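Local coordinates for protein succinylglutamate desuccinylase/aspartoacylase (Shewanella frigidimarina, PDB 3LWU) that binds a zinc ion and probably acts as a metal-dependent hydrolase of the succinylglutamate desuccinylase/aspartoacylase family, at residues 58-63 with 189-194; 64-69 with 109-114; 199-204 with 259-264. One frame throughout, in Å; residues are numbered along the deposited sequence.

Contact 1: 58-63 with 189-194; sequences IQANVH and LDLHTG. With ZN (zinc ion), chain C.
Asp190 OD1 is gripped twice, by the amide of Gln59 and by a water molecule. Gln59 NE2 donates to Asp190 OD1 at 3.0 Å, and the acceptor lies almost in the amide plane; seen from the aspartate, the donor comes from well above the carboxylate plane, the two flat groups being turned 70° apart. Gln59 can reach across because its CG stands between the backbone N and the carbonyl carbon (chi1 65°) and the chain then runs out straight. Tyr57 and Tyr124 hold the same amide from outside. The water also gives a hydrogen bond to Leu191 O and takes one from Val62 N, tying the loop after strand 58-60 to the neighbouring strand. The other oxygen of the carboxylate, Asp190 OD2, accepts a weak bond of 2.8 Å from His192 NE2. That leaves the opposite ring nitrogen for the metal: His192 ND1 and His63 ND1 each bind zinc at 2.1 Å, and Asp190 is placed as a second-shell residue that may orient the ligand and make it more electron-rich. The two imidazoles are inclined at 75°, with His63 ND1 at the edge of the His192 ring. Leading up to the metal ligands, the two strands pair in parallel, Leu191 N bonding Gln59 O at 2.9 Å. The sheet face bearing Ile58, Ala60 and Leu191 is apolar, Ile58 CG2 meeting Leu191 CD1 at 4.0 Å, and helix 68-80 packs on it. Metal ligands at or just beyond the C-terminal ends of adjacent parallel strands, completed by Glu66, are characteristic of the zinc site of M14-type carboxypeptidase-like folds.

Contact 2: 64-69 with 109-114; sequences GAEVQG and LGRFDP. With ZN (zinc ion), chain C.
Gly64 and Gly110 bring two loop backbones together with no side chain between them, Gly64 CA and Gly110 CA being only 3.9 Å apart. The approach is fastened by one bond, Gly64 N to Gly110 O, 2.9 Å long and nearly straight at the hydrogen (172°). Its donor nevertheless stands well out of the carbonyl plane, 49° from it, and so does not sit on a lone pair of the oxygen. Two residues on, Glu66 supplies the third protein ligand of the zinc ion, completing with His63 and His192 the HxxE...H site of the M14 metallopeptidase family. It is the centre of an inverse gamma turn. With CG anti to the carbonyl carbon (chi1 -62°) and the chain extended beyond it, the side chain carries its carboxylate to the metal and grips it unevenly: Glu66 OE1 is 2.1 Å and Glu66 OE2 2.6 Å from the zinc ion. Thr193 N also donates to Glu66 OE1. Across the segments, Arg111 NH1 stays 4.3 Å from Glu66 OE2, too far for direct pairing, and a water molecule spans the interval. This water donates to Glu66 OE2 at 2.8 Å and accepts from Arg111 NH1 at 3.2 Å, lying in the guanidinium plane at its edge. An unidentified molecule, probably from the crystallisation liquor, hydrogen-bonds both Arg111 NH2 and Glu66 OE2.

Contact 3: 199-204 with 259-264; sequences KHLYCP and FTLELA
Four backbone hydrogen bonds join His200 to Glu262 and Tyr202 to Thr260, with Leu201 and Leu261 forming the non-hydrogen-bonded pair between them. The straightest is Tyr202 N to Thr260 O, 2.8 Å at 174°. A CA-H...O contact from Lys199 CA to Glu262 O extends the contact to Lys199, whose NZ makes salt bridges to Asp273 and Asp277. A CH-pi contact lies on the face bearing His200, Tyr202, Thr260 and Glu262: Glu262 CB sits over the centre of the His200 ring, 3.4 Å from its centroid. With CG between the backbone N and the carbonyl carbon (chi1 57°), the imidazole presents a face to Glu262 CB, and Cys198 O fixes ND1. Bent at chi2, Glu262 then leads OE2 to within 3.5 Å of Tyr202 CE1, its carboxylate turned 76° from the phenol ring. This antiparallel pair lies in the catalytic domain's mixed sheet, where strand 259-263 also runs beside strand 187-194 and sets Glu262 close to the zinc ligand His192. Apolar contacts include Leu201 and Leu261 on the opposite face, Leu201 CD1 touching Leu261 CD1 at 3.7 Å and Phe259 CB at 3.9 Å. Separately, Cys203 SG lies in the plane of the Phe259 ring, a sulfur-aromatic contact at the edge.

How the contacts relate
From the N terminus, strand 56-60 leads into the loop with His63 and, directly after it, residues 64-69, which lead into helix 68-80. Contact 2 closes first, when the chain returns at 109-114; its loop is nested within the longer one, rich in helix, that contact 1 closes at 189-194. Contact 3 follows in series: strand 187-194 passes on to 199-204, and 259-264 comes back beside both. Strand 187-194 thus joins contacts 1 and 3, through His192 N to Leu261 O and Leu263 N to His192 O, each 2.8 Å. Contacts 1 and 2 converge on the zinc ion, tying the sheet to the loops at its strand ends.

Contact 1: 58-63 with 189-194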
ATOM      1  N   ILE A  58      29.790  -5.743   8.034  1.00 13.76           N
ATOM      2  CA  ILE A  58      28.866  -6.555   7.251  1.00 13.81           C
ATOM      3  C   ILE A  58      27.463  -6.190   7.664  1.00 13.35           C
ATOM      4  O   ILE A  58      27.188  -6.217   8.849  1.00 14.38           O
ATOM      5  CB  ILE A  58      29.077  -8.035   7.536  1.00 13.63           C
ATOM      6  CG1 ILE A  58      30.516  -8.445   7.192  1.00 14.25           C
ATOM      7  CG2 ILE A  58      28.078  -8.887   6.719  1.00 13.65           C
ATOM      8  CD1 ILE A  58      30.864  -9.944   7.554  1.00 11.94           C
ATOM      9  N   GLN A  59      26.595  -5.822   6.722  1.00 13.08           N
ATOM     10  CA  GLN A  59      25.206  -5.493   7.026  1.00 13.64           C
ATOM     11  C   GLN A  59      24.265  -6.264   6.108  1.00 13.84           C
ATOM     12  O   GLN A  59      24.655  -6.672   5.039  1.00 13.69           O
ATOM     13  CB  GLN A  59      24.912  -3.988   6.955  1.00 14.41           C
ATOM     14  CG  GLN A  59      25.059  -3.330   5.544  1.00 16.15           C
ATOM     15  CD  GLN A  59      24.616  -1.886   5.519  1.00 15.91           C
ATOM     16  OE1 GLN A  59      24.745  -1.183   6.521  1.00 16.68           O
ATOM     17  NE2 GLN A  59      24.075  -1.434   4.372  1.00 14.32           N
ATOM     18  N   ALA A  60      23.038  -6.488   6.563  1.00 13.43           N
ATOM     19  CA  ALA A  60      22.008  -7.120   5.754  1.00 14.29           C
ATOM     20  C   ALA A  60      20.697  -6.366   5.842  1.00 14.30           C
ATOM     21  O   ALA A  60      20.441  -5.676   6.851  1.00 14.86           O
ATOM     22  CB  ALA A  60      21.771  -8.601   6.220  1.00 12.73           C
ATOM     23  N   ASN A  61      19.866  -6.517   4.800  1.00 14.22           N
ATOM     24  CA  ASN A  61      18.389  -6.321   4.911  1.00 15.28           C
ATOM     25  C   ASN A  61      18.001  -4.854   4.934  1.00 15.61           C
ATOM     26  O   ASN A  61      16.958  -4.492   5.440  1.00 15.88           O
ATOM     27  CB  ASN A  61      17.860  -7.083   6.142  1.00 14.29           C
ATOM     28  CG  ASN A  61      16.368  -7.506   6.063  1.00 16.02           C
ATOM     29  OD1 ASN A  61      15.892  -8.107   7.021  1.00 15.19           O
ATOM     30  ND2 ASN A  61      15.657  -7.239   4.941  1.00 14.31           N
ATOM     31  N   VAL A  62      18.825  -4.003   4.314  1.00 16.25           N
ATOM     32  CA  VAL A  62      18.444  -2.611   4.110  1.00 16.31           C
ATOM     33  C   VAL A  62      17.202  -2.498   3.240  1.00 15.87           C
ATOM     34  O   VAL A  62      16.362  -1.609   3.424  1.00 16.26           O
ATOM     35  CB  VAL A  62      19.584  -1.804   3.517  1.00 16.43           C
ATOM     36  CG1 VAL A  62      19.085  -0.443   3.060  1.00 16.26           C
ATOM     37  CG2 VAL A  62      20.687  -1.649   4.564  1.00 18.01           C
ATOM     38  N   HIS A  63      17.111  -3.383   2.269  1.00 16.18           N
ATOM     39  CA  HIS A  63      15.873  -3.594   1.515  1.00 16.35           C
ATOM     40  C   HIS A  63      15.118  -4.613   2.314  1.00 16.44           C
ATOM     41  O   HIS A  63      15.592  -5.713   2.491  1.00 17.18           O
ATOM     42  CB  HIS A  63      16.194  -4.105   0.082  1.00 16.54           C
ATOM     43  CG  HIS A  63      16.616  -3.019  -0.859  1.00 15.12           C
ATOM     44  ND1 HIS A  63      17.607  -3.178  -1.802  1.00 19.47           N
ATOM     45  CD2 HIS A  63      16.224  -1.724  -0.949  1.00 17.18           C
ATOM     46  CE1 HIS A  63      17.774  -2.052  -2.472  1.00 14.93           C
ATOM     47  NE2 HIS A  63      16.951  -1.146  -1.968  1.00 17.88           N
ATOM     48  N   LEU A 189      30.842  -5.320   3.387  1.00 15.06           N
ATOM     49  CA  LEU A 189      29.975  -6.247   2.670  1.00 15.36           C
ATOM     50  C   LEU A 189      28.546  -5.847   2.959  1.00 15.73           C
ATOM     51  O   LEU A 189      28.101  -5.880   4.135  1.00 16.10           O
ATOM     52  CB  LEU A 189      30.201  -7.688   3.099  1.00 15.04           C
ATOM     53  CG  LEU A 189      31.640  -8.222   3.056  1.00 16.64           C
ATOM     54  CD1 LEU A 189      31.693  -9.619   3.693  1.00 18.69           C
ATOM     55  CD2 LEU A 189      32.229  -8.218   1.663  1.00 16.68           C
ATOM     56  N   ASP A 190      27.830  -5.470   1.900  1.00 15.71           N
ATOM     57  CA  ASP A 190      26.403  -5.138   1.976  1.00 16.60           C
ATOM     58  C   ASP A 190      25.652  -6.305   1.385  1.00 15.85           C
ATOM     59  O   ASP A 190      25.786  -6.579   0.206  1.00 17.16           O
ATOM     60  CB  ASP A 190      26.123  -3.861   1.189  1.00 16.54           C
ATOM     61  CG  ASP A 190      24.757  -3.268   1.460  1.00 18.17           C
ATOM     62  OD1 ASP A 190      24.047  -3.728   2.377  1.00 17.93           O
ATOM     63  OD2 ASP A 190      24.381  -2.306   0.716  1.00 20.44           O
ATOM     64  N   LEU A 191      24.895  -7.002   2.209  1.00 15.30           N
ATOM     65  CA  LEU A 191      24.190  -8.208   1.810  1.00 15.42           C
ATOM     66  C   LEU A 191      22.737  -7.953   1.423  1.00 15.35           C
ATOM     67  O   LEU A 191      21.920  -7.526   2.244  1.00 14.99           O
ATOM     68  CB  LEU A 191      24.208  -9.218   2.952  1.00 15.07           C
ATOM     69  CG  LEU A 191      25.540  -9.599   3.595  1.00 14.70           C
ATOM     70  CD1 LEU A 191      25.342 -10.732   4.517  1.00 13.29           C
ATOM     71  CD2 LEU A 191      26.638  -9.959   2.551  1.00 15.53           C
ATOM     72  N   HIS A 192      22.446  -8.252   0.162  1.00 15.69           N
ATOM     73  CA  HIS A 192      21.161  -8.055  -0.459  1.00 15.69           C
ATOM     74  C   HIS A 192      20.653  -9.375  -1.063  1.00 15.39           C
ATOM     75  O   HIS A 192      21.308 -10.396  -0.986  1.00 14.23           O
ATOM     76  CB  HIS A 192      21.298  -7.017  -1.567  1.00 15.88           C
ATOM     77  CG  HIS A 192      21.452  -5.608  -1.079  1.00 18.34           C
ATOM     78  ND1 HIS A 192      20.475  -4.656  -1.255  1.00 19.30           N
ATOM     79  CD2 HIS A 192      22.492  -4.974  -0.479  1.00 19.03           C
ATOM     80  CE1 HIS A 192      20.915  -3.494  -0.805  1.00 19.78           C
ATOM     81  NE2 HIS A 192      22.123  -3.664  -0.300  1.00 16.49           N
ATOM     82  N   THR A 193      19.426  -9.362  -1.589  1.00 15.29           N
ATOM     83  CA  THR A 193      18.945 -10.426  -2.472  1.00 15.24           C
ATOM     84  C   THR A 193      18.313  -9.765  -3.689  1.00 15.27           C
ATOM     85  O   THR A 193      17.960  -8.597  -3.657  1.00 15.82           O
ATOM     86  CB  THR A 193      17.869 -11.347  -1.831  1.00 15.24           C
ATOM     87  OG1 THR A 193      16.588 -10.704  -1.920  1.00 16.22           O
ATOM     88  CG2 THR A 193      18.191 -11.716  -0.359  1.00 13.10           C
ATOM     89  N   GLY A 194      18.122 -10.534  -4.746  1.00 15.72           N
ATOM     90  CA  GLY A 194      17.327 -10.082  -5.873  1.00 15.50           C
ATOM     91  C   GLY A 194      15.905 -10.498  -5.613  1.00 15.77           C
ATOM     92  O   GLY A 194      15.581 -10.914  -4.506  1.00 15.51           O
TER
HETATM   93 ZN    ZN C 374      18.672  -4.907  -2.224  1.00 29.18          ZN
HETATM   94  O   HOH W   1      21.455  -4.800   2.896  1.00 15.61           O

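Contact 2: 64-69 with 109-114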
ATOM      1  N   GLY A  64      13.927  -4.282   2.809  1.00 16.92           N
ATOM      2  CA  GLY A  64      13.316  -5.070   3.868  1.00 15.91           C
ATOM      3  C   GLY A  64      12.817  -6.454   3.515  1.00 15.92           C
ATOM      4  O   GLY A  64      12.642  -7.272   4.404  1.00 14.83           O
ATOM      5  N   ALA A  65      12.566  -6.703   2.229  1.00 16.01           N
ATOM      6  CA  ALA A  65      12.155  -8.018   1.744  1.00 15.47           C
ATOM      7  C   ALA A  65      13.326  -8.963   1.608  1.00 15.35           C
ATOM      8  O   ALA A  65      13.164 -10.176   1.471  1.00 14.77           O
ATOM      9  CB  ALA A  65      11.447  -7.882   0.331  1.00 15.50           C
ATOM     10  N   GLU A  66      14.524  -8.398   1.608  1.00 16.26           N
ATOM     11  CA  GLU A  66      15.727  -9.142   1.300  1.00 15.96           C
ATOM     12  C   GLU A  66      16.312  -9.732   2.573  1.00 15.87           C
ATOM     13  O   GLU A  66      17.352  -9.268   3.063  1.00 15.90           O
ATOM     14  CB  GLU A  66      16.686  -8.222   0.552  1.00 15.01           C
ATOM     15  CG  GLU A  66      16.094  -7.749  -0.772  1.00 16.56           C
ATOM     16  CD  GLU A  66      16.956  -6.781  -1.565  1.00 15.43           C
ATOM     17  OE1 GLU A  66      18.128  -6.604  -1.197  1.00 17.47           O
ATOM     18  OE2 GLU A  66      16.431  -6.135  -2.545  1.00 15.89           O
ATOM     19  N   VAL A  67      15.607 -10.743   3.106  1.00 15.85           N
ATOM     20  CA  VAL A  67      15.865 -11.246   4.447  1.00 15.39           C
ATOM     21  C   VAL A  67      16.972 -12.298   4.534  1.00 16.44           C
ATOM     22  O   VAL A  67      17.479 -12.517   5.647  1.00 16.40           O
ATOM     23  CB  VAL A  67      14.569 -11.752   5.178  1.00 15.57           C
ATOM     24  CG1 VAL A  67      13.611 -10.563   5.461  1.00 13.08           C
ATOM     25  CG2 VAL A  67      13.863 -12.893   4.395  1.00 13.30           C
ATOM     26  N   GLN A  68      17.411 -12.891   3.403  1.00 16.65           N
ATOM     27  CA  GLN A  68      18.381 -14.029   3.459  1.00 16.28           C
ATOM     28  C   GLN A  68      19.708 -13.631   4.095  1.00 15.82           C
ATOM     29  O   GLN A  68      20.338 -14.457   4.764  1.00 15.13           O
ATOM     30  CB  GLN A  68      18.590 -14.673   2.073  1.00 16.57           C
ATOM     31  CG  GLN A  68      19.647 -15.805   1.944  1.00 14.05           C
ATOM     32  CD  GLN A  68      19.287 -17.114   2.626  1.00 15.53           C
ATOM     33  OE1 GLN A  68      18.430 -17.186   3.553  1.00 17.36           O
ATOM     34  NE2 GLN A  68      19.952 -18.177   2.188  1.00 13.64           N
ATOM     35  N   GLY A  69      20.108 -12.372   3.927  1.00 15.36           N
ATOM     36  CA  GLY A  69      21.332 -11.861   4.574  1.00 15.01           C
ATOM     37  C   GLY A  69      21.407 -12.047   6.082  1.00 15.14           C
ATOM     38  O   GLY A  69      22.501 -12.160   6.643  1.00 15.15           O
ATOM     39  N   LEU A 109       6.841  -4.638   1.787  1.00 17.92           N
ATOM     40  CA  LEU A 109       7.073  -3.458   0.987  1.00 17.62           C
ATOM     41  C   LEU A 109       8.307  -2.762   1.560  1.00 17.38           C
ATOM     42  O   LEU A 109       8.232  -1.720   2.215  1.00 16.64           O
ATOM     43  CB  LEU A 109       5.807  -2.577   0.977  1.00 18.28           C
ATOM     44  CG  LEU A 109       5.755  -1.373  -0.004  1.00 19.17           C
ATOM     45  CD1 LEU A 109       5.656  -1.850  -1.462  1.00 13.59           C
ATOM     46  CD2 LEU A 109       4.504  -0.477   0.361  1.00 15.11           C
ATOM     47  N   GLY A 110       9.465  -3.347   1.289  1.00 17.17           N
ATOM     48  CA  GLY A 110      10.687  -2.961   1.978  1.00 17.47           C
ATOM     49  C   GLY A 110      11.707  -2.217   1.189  1.00 17.60           C
ATOM     50  O   GLY A 110      12.780  -1.909   1.695  1.00 18.12           O
ATOM     51  N   ARG A 111      11.411  -1.935  -0.071  1.00 17.59           N
ATOM     52  CA  ARG A 111      12.417  -1.395  -0.966  1.00 16.94           C
ATOM     53  C   ARG A 111      12.613   0.118  -0.847  1.00 16.34           C
ATOM     54  O   ARG A 111      13.735   0.640  -1.033  1.00 15.41           O
ATOM     55  CB  ARG A 111      12.049  -1.752  -2.396  1.00 17.75           C
ATOM     56  CG  ARG A 111      13.065  -1.311  -3.423  1.00 19.48           C
ATOM     57  CD  ARG A 111      12.573  -1.734  -4.810  1.00 24.82           C
ATOM     58  NE  ARG A 111      13.555  -1.427  -5.834  1.00 25.03           N
ATOM     59  CZ  ARG A 111      14.701  -2.098  -5.985  1.00 27.49           C
ATOM     60  NH1 ARG A 111      14.990  -3.125  -5.192  1.00 25.82           N
ATOM     61  NH2 ARG A 111      15.565  -1.722  -6.926  1.00 28.12           N
ATOM     62  N   PHE A 112      11.523   0.813  -0.551  1.00 15.48           N
ATOM     63  CA  PHE A 112      11.556   2.258  -0.528  1.00 16.44           C
ATOM     64  C   PHE A 112      10.719   2.841   0.597  1.00 15.74           C
ATOM     65  O   PHE A 112       9.868   2.170   1.181  1.00 15.56           O
ATOM     66  CB  PHE A 112      11.148   2.822  -1.905  1.00 16.43           C
ATOM     67  CG  PHE A 112       9.859   2.211  -2.469  1.00 16.96           C
ATOM     68  CD1 PHE A 112       8.626   2.557  -1.963  1.00 15.52           C
ATOM     69  CD2 PHE A 112       9.910   1.296  -3.522  1.00 17.98           C
ATOM     70  CE1 PHE A 112       7.465   1.998  -2.491  1.00 18.61           C
ATOM     71  CE2 PHE A 112       8.751   0.754  -4.074  1.00 17.66           C
ATOM     72  CZ  PHE A 112       7.537   1.093  -3.558  1.00 18.89           C
ATOM     73  N   ASP A 113      11.011   4.083   0.939  1.00 15.76           N
ATOM     74  CA  ASP A 113      10.197   4.825   1.899  1.00 15.98           C
ATOM     75  C   ASP A 113       8.739   4.808   1.404  1.00 16.40           C
ATOM     76  O   ASP A 113       8.461   5.297   0.318  1.00 16.26           O
ATOM     77  CB  ASP A 113      10.712   6.250   1.966  1.00 16.28           C
ATOM     78  CG  ASP A 113      10.048   7.084   3.064  1.00 16.87           C
ATOM     79  OD1 ASP A 113       8.929   6.747   3.495  1.00 15.39           O
ATOM     80  OD2 ASP A 113      10.689   8.063   3.525  1.00 17.64           O
ATOM     81  N   PRO A 114       7.808   4.295   2.222  1.00 16.23           N
ATOM     82  CA  PRO A 114       6.421   4.190   1.778  1.00 16.83           C
ATOM     83  C   PRO A 114       5.783   5.539   1.638  1.00 16.45           C
ATOM     84  O   PRO A 114       4.836   5.659   0.901  1.00 17.85           O
ATOM     85  CB  PRO A 114       5.766   3.311   2.838  1.00 16.79           C
ATOM     86  CG  PRO A 114       6.628   3.424   4.039  1.00 17.31           C
ATOM     87  CD  PRO A 114       8.010   3.707   3.554  1.00 17.19           C
TER
HETATM   88 ZN    ZN C 374      18.672  -4.907  -2.224  1.00 29.18          ZN
HETATM   89  O   HOH W   2      13.918  -4.814  -2.631  1.00 21.76           O

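Contact 3: 199-204 with 259-264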
ATOM      1  N   LYS A 199      22.426 -16.198  -7.502  1.00 17.46           N
ATOM      2  CA  LYS A 199      23.414 -15.495  -6.709  1.00 17.01           C
ATOM      3  C   LYS A 199      24.272 -14.687  -7.641  1.00 16.36           C
ATOM      4  O   LYS A 199      24.731 -15.202  -8.654  1.00 16.78           O
ATOM      5  CB  LYS A 199      24.283 -16.450  -5.899  1.00 17.30           C
ATOM      6  CG  LYS A 199      23.533 -17.226  -4.809  1.00 17.71           C
ATOM      7  CD  LYS A 199      24.448 -18.167  -4.068  1.00 19.41           C
ATOM      8  CE  LYS A 199      23.666 -19.149  -3.225  1.00 20.35           C
ATOM      9  NZ  LYS A 199      24.553 -19.892  -2.312  1.00 20.71           N
ATOM     10  N   HIS A 200      24.472 -13.413  -7.317  1.00 15.27           N
ATOM     11  CA  HIS A 200      25.385 -12.593  -8.081  1.00 14.32           C
ATOM     12  C   HIS A 200      26.079 -11.548  -7.204  1.00 14.44           C
ATOM     13  O   HIS A 200      25.701 -11.367  -6.092  1.00 15.16           O
ATOM     14  CB  HIS A 200      24.678 -11.986  -9.321  1.00 14.76           C
ATOM     15  CG  HIS A 200      23.460 -11.159  -9.025  1.00 12.33           C
ATOM     16  ND1 HIS A 200      22.266 -11.700  -8.597  1.00 11.23           N
ATOM     17  CD2 HIS A 200      23.230  -9.828  -9.179  1.00 15.19           C
ATOM     18  CE1 HIS A 200      21.370 -10.739  -8.443  1.00 13.99           C
ATOM     19  NE2 HIS A 200      21.921  -9.588  -8.811  1.00 12.79           N
ATOM     20  N   LEU A 201      27.100 -10.882  -7.706  1.00 14.59           N
ATOM     21  CA  LEU A 201      27.902  -9.961  -6.915  1.00 15.29           C
ATOM     22  C   LEU A 201      28.173  -8.644  -7.667  1.00 15.35           C
ATOM     23  O   LEU A 201      28.352  -8.641  -8.852  1.00 14.17           O
ATOM     24  CB  LEU A 201      29.245 -10.646  -6.631  1.00 16.03           C
ATOM     25  CG  LEU A 201      30.454  -9.912  -6.052  1.00 15.88           C
ATOM     26  CD1 LEU A 201      30.126  -9.512  -4.636  1.00 18.95           C
ATOM     27  CD2 LEU A 201      31.665 -10.801  -6.076  1.00 17.27           C
ATOM     28  N   TYR A 202      28.189  -7.532  -6.962  1.00 16.65           N
ATOM     29  CA  TYR A 202      28.596  -6.263  -7.537  1.00 18.89           C
ATOM     30  C   TYR A 202      29.996  -6.001  -7.019  1.00 19.65           C
ATOM     31  O   TYR A 202      30.193  -5.939  -5.804  1.00 20.74           O
ATOM     32  CB  TYR A 202      27.687  -5.157  -7.061  1.00 19.00           C
ATOM     33  CG  TYR A 202      26.388  -5.057  -7.798  1.00 20.61           C
ATOM     34  CD1 TYR A 202      25.273  -5.762  -7.374  1.00 23.48           C
ATOM     35  CD2 TYR A 202      26.251  -4.244  -8.915  1.00 24.00           C
ATOM     36  CE1 TYR A 202      24.072  -5.663  -8.013  1.00 22.54           C
ATOM     37  CE2 TYR A 202      25.025  -4.151  -9.579  1.00 24.76           C
ATOM     38  CZ  TYR A 202      23.951  -4.884  -9.116  1.00 24.56           C
ATOM     39  OH  TYR A 202      22.724  -4.811  -9.728  1.00 27.43           O
ATOM     40  N   CYS A 203      30.954  -5.849  -7.919  1.00 20.53           N
ATOM     41  CA  CYS A 203      32.381  -5.740  -7.553  1.00 21.18           C
ATOM     42  C   CYS A 203      33.032  -4.613  -8.312  1.00 22.28           C
ATOM     43  O   CYS A 203      33.026  -4.623  -9.532  1.00 23.39           O
ATOM     44  CB  CYS A 203      33.067  -7.042  -7.927  1.00 20.51           C
ATOM     45  SG  CYS A 203      34.789  -7.221  -7.455  1.00 21.72           S
ATOM     46  N   PRO A 204      33.614  -3.630  -7.617  1.00 23.44           N
ATOM     47  CA  PRO A 204      34.337  -2.641  -8.416  1.00 23.23           C
ATOM     48  C   PRO A 204      35.502  -3.196  -9.240  1.00 23.77           C
ATOM     49  O   PRO A 204      36.143  -4.197  -8.882  1.00 22.66           O
ATOM     50  CB  PRO A 204      34.853  -1.649  -7.371  1.00 23.70           C
ATOM     51  CG  PRO A 204      34.757  -2.353  -6.067  1.00 23.49           C
ATOM     52  CD  PRO A 204      33.617  -3.286  -6.184  1.00 23.50           C
ATOM     53  N   PHE A 259      31.803  -4.541  -1.432  1.00 20.05           N
ATOM     54  CA  PHE A 259      31.052  -5.446  -2.319  1.00 20.02           C
ATOM     55  C   PHE A 259      29.592  -5.489  -1.907  1.00 20.32           C
ATOM     56  O   PHE A 259      29.290  -5.441  -0.714  1.00 19.92           O
ATOM     57  CB  PHE A 259      31.571  -6.889  -2.209  1.00 20.05           C
ATOM     58  CG  PHE A 259      33.044  -7.007  -2.279  1.00 19.52           C
ATOM     59  CD1 PHE A 259      33.690  -7.154  -3.505  1.00 20.58           C
ATOM     60  CD2 PHE A 259      33.800  -6.983  -1.136  1.00 18.69           C
ATOM     61  CE1 PHE A 259      35.036  -7.236  -3.572  1.00 20.23           C
ATOM     62  CE2 PHE A 259      35.149  -7.060  -1.209  1.00 18.78           C
ATOM     63  CZ  PHE A 259      35.774  -7.198  -2.419  1.00 20.06           C
ATOM     64  N   THR A 260      28.689  -5.590  -2.890  1.00 20.07           N
ATOM     65  CA  THR A 260      27.259  -5.873  -2.633  1.00 19.18           C
ATOM     66  C   THR A 260      27.020  -7.309  -3.107  1.00 19.72           C
ATOM     67  O   THR A 260      27.217  -7.637  -4.297  1.00 19.54           O
ATOM     68  CB  THR A 260      26.340  -4.894  -3.368  1.00 19.21           C
ATOM     69  OG1 THR A 260      26.614  -3.548  -2.931  1.00 22.25           O
ATOM     70  CG2 THR A 260      24.824  -5.188  -3.214  1.00 15.91           C
ATOM     71  N   LEU A 261      26.639  -8.170  -2.168  1.00 18.47           N
ATOM     72  CA  LEU A 261      26.304  -9.550  -2.481  1.00 18.14           C
ATOM     73  C   LEU A 261      24.791  -9.679  -2.686  1.00 18.17           C
ATOM     74  O   LEU A 261      24.017  -9.127  -1.928  1.00 17.02           O
ATOM     75  CB  LEU A 261      26.737 -10.472  -1.351  1.00 17.98           C
ATOM     76  CG  LEU A 261      28.230 -10.794  -1.267  1.00 17.14           C
ATOM     77  CD1 LEU A 261      29.040  -9.537  -1.114  1.00 17.15           C
ATOM     78  CD2 LEU A 261      28.469 -11.790  -0.116  1.00 14.35           C
ATOM     79  N   GLU A 262      24.386 -10.380  -3.731  1.00 18.44           N
ATOM     80  CA  GLU A 262      22.968 -10.618  -4.009  1.00 19.13           C
ATOM     81  C   GLU A 262      22.699 -12.114  -3.822  1.00 18.77           C
ATOM     82  O   GLU A 262      22.971 -12.923  -4.697  1.00 20.03           O
ATOM     83  CB  GLU A 262      22.629 -10.142  -5.425  1.00 19.19           C
ATOM     84  CG  GLU A 262      23.042  -8.702  -5.709  1.00 20.04           C
ATOM     85  CD  GLU A 262      22.117  -7.676  -5.076  1.00 21.36           C
ATOM     86  OE1 GLU A 262      20.920  -7.994  -4.805  1.00 19.74           O
ATOM     87  OE2 GLU A 262      22.589  -6.535  -4.912  1.00 18.83           O
ATOM     88  N   LEU A 263      22.159 -12.463  -2.666  1.00 19.10           N
ATOM     89  CA  LEU A 263      22.074 -13.842  -2.207  1.00 18.58           C
ATOM     90  C   LEU A 263      20.737 -14.512  -2.595  1.00 19.08           C
ATOM     91  O   LEU A 263      19.901 -14.843  -1.751  1.00 18.46           O
ATOM     92  CB  LEU A 263      22.303 -13.852  -0.703  1.00 18.28           C
ATOM     93  CG  LEU A 263      23.653 -13.210  -0.272  1.00 21.23           C
ATOM     94  CD1 LEU A 263      23.593 -12.813   1.200  1.00 23.23           C
ATOM     95  CD2 LEU A 263      24.838 -14.067  -0.573  1.00 18.51           C
ATOM     96  N   ALA A 264      20.572 -14.733  -3.899  1.00 18.47           N
ATOM     97  CA  ALA A 264      19.390 -15.415  -4.460  1.00 17.93           C
ATOM     98  C   ALA A 264      18.131 -14.609  -4.208  1.00 16.95           C
ATOM     99  O   ALA A 264      18.176 -13.420  -4.377  1.00 17.33           O
ATOM    100  CB  ALA A 264      19.273 -16.884  -4.003  1.00 16.74           C
TER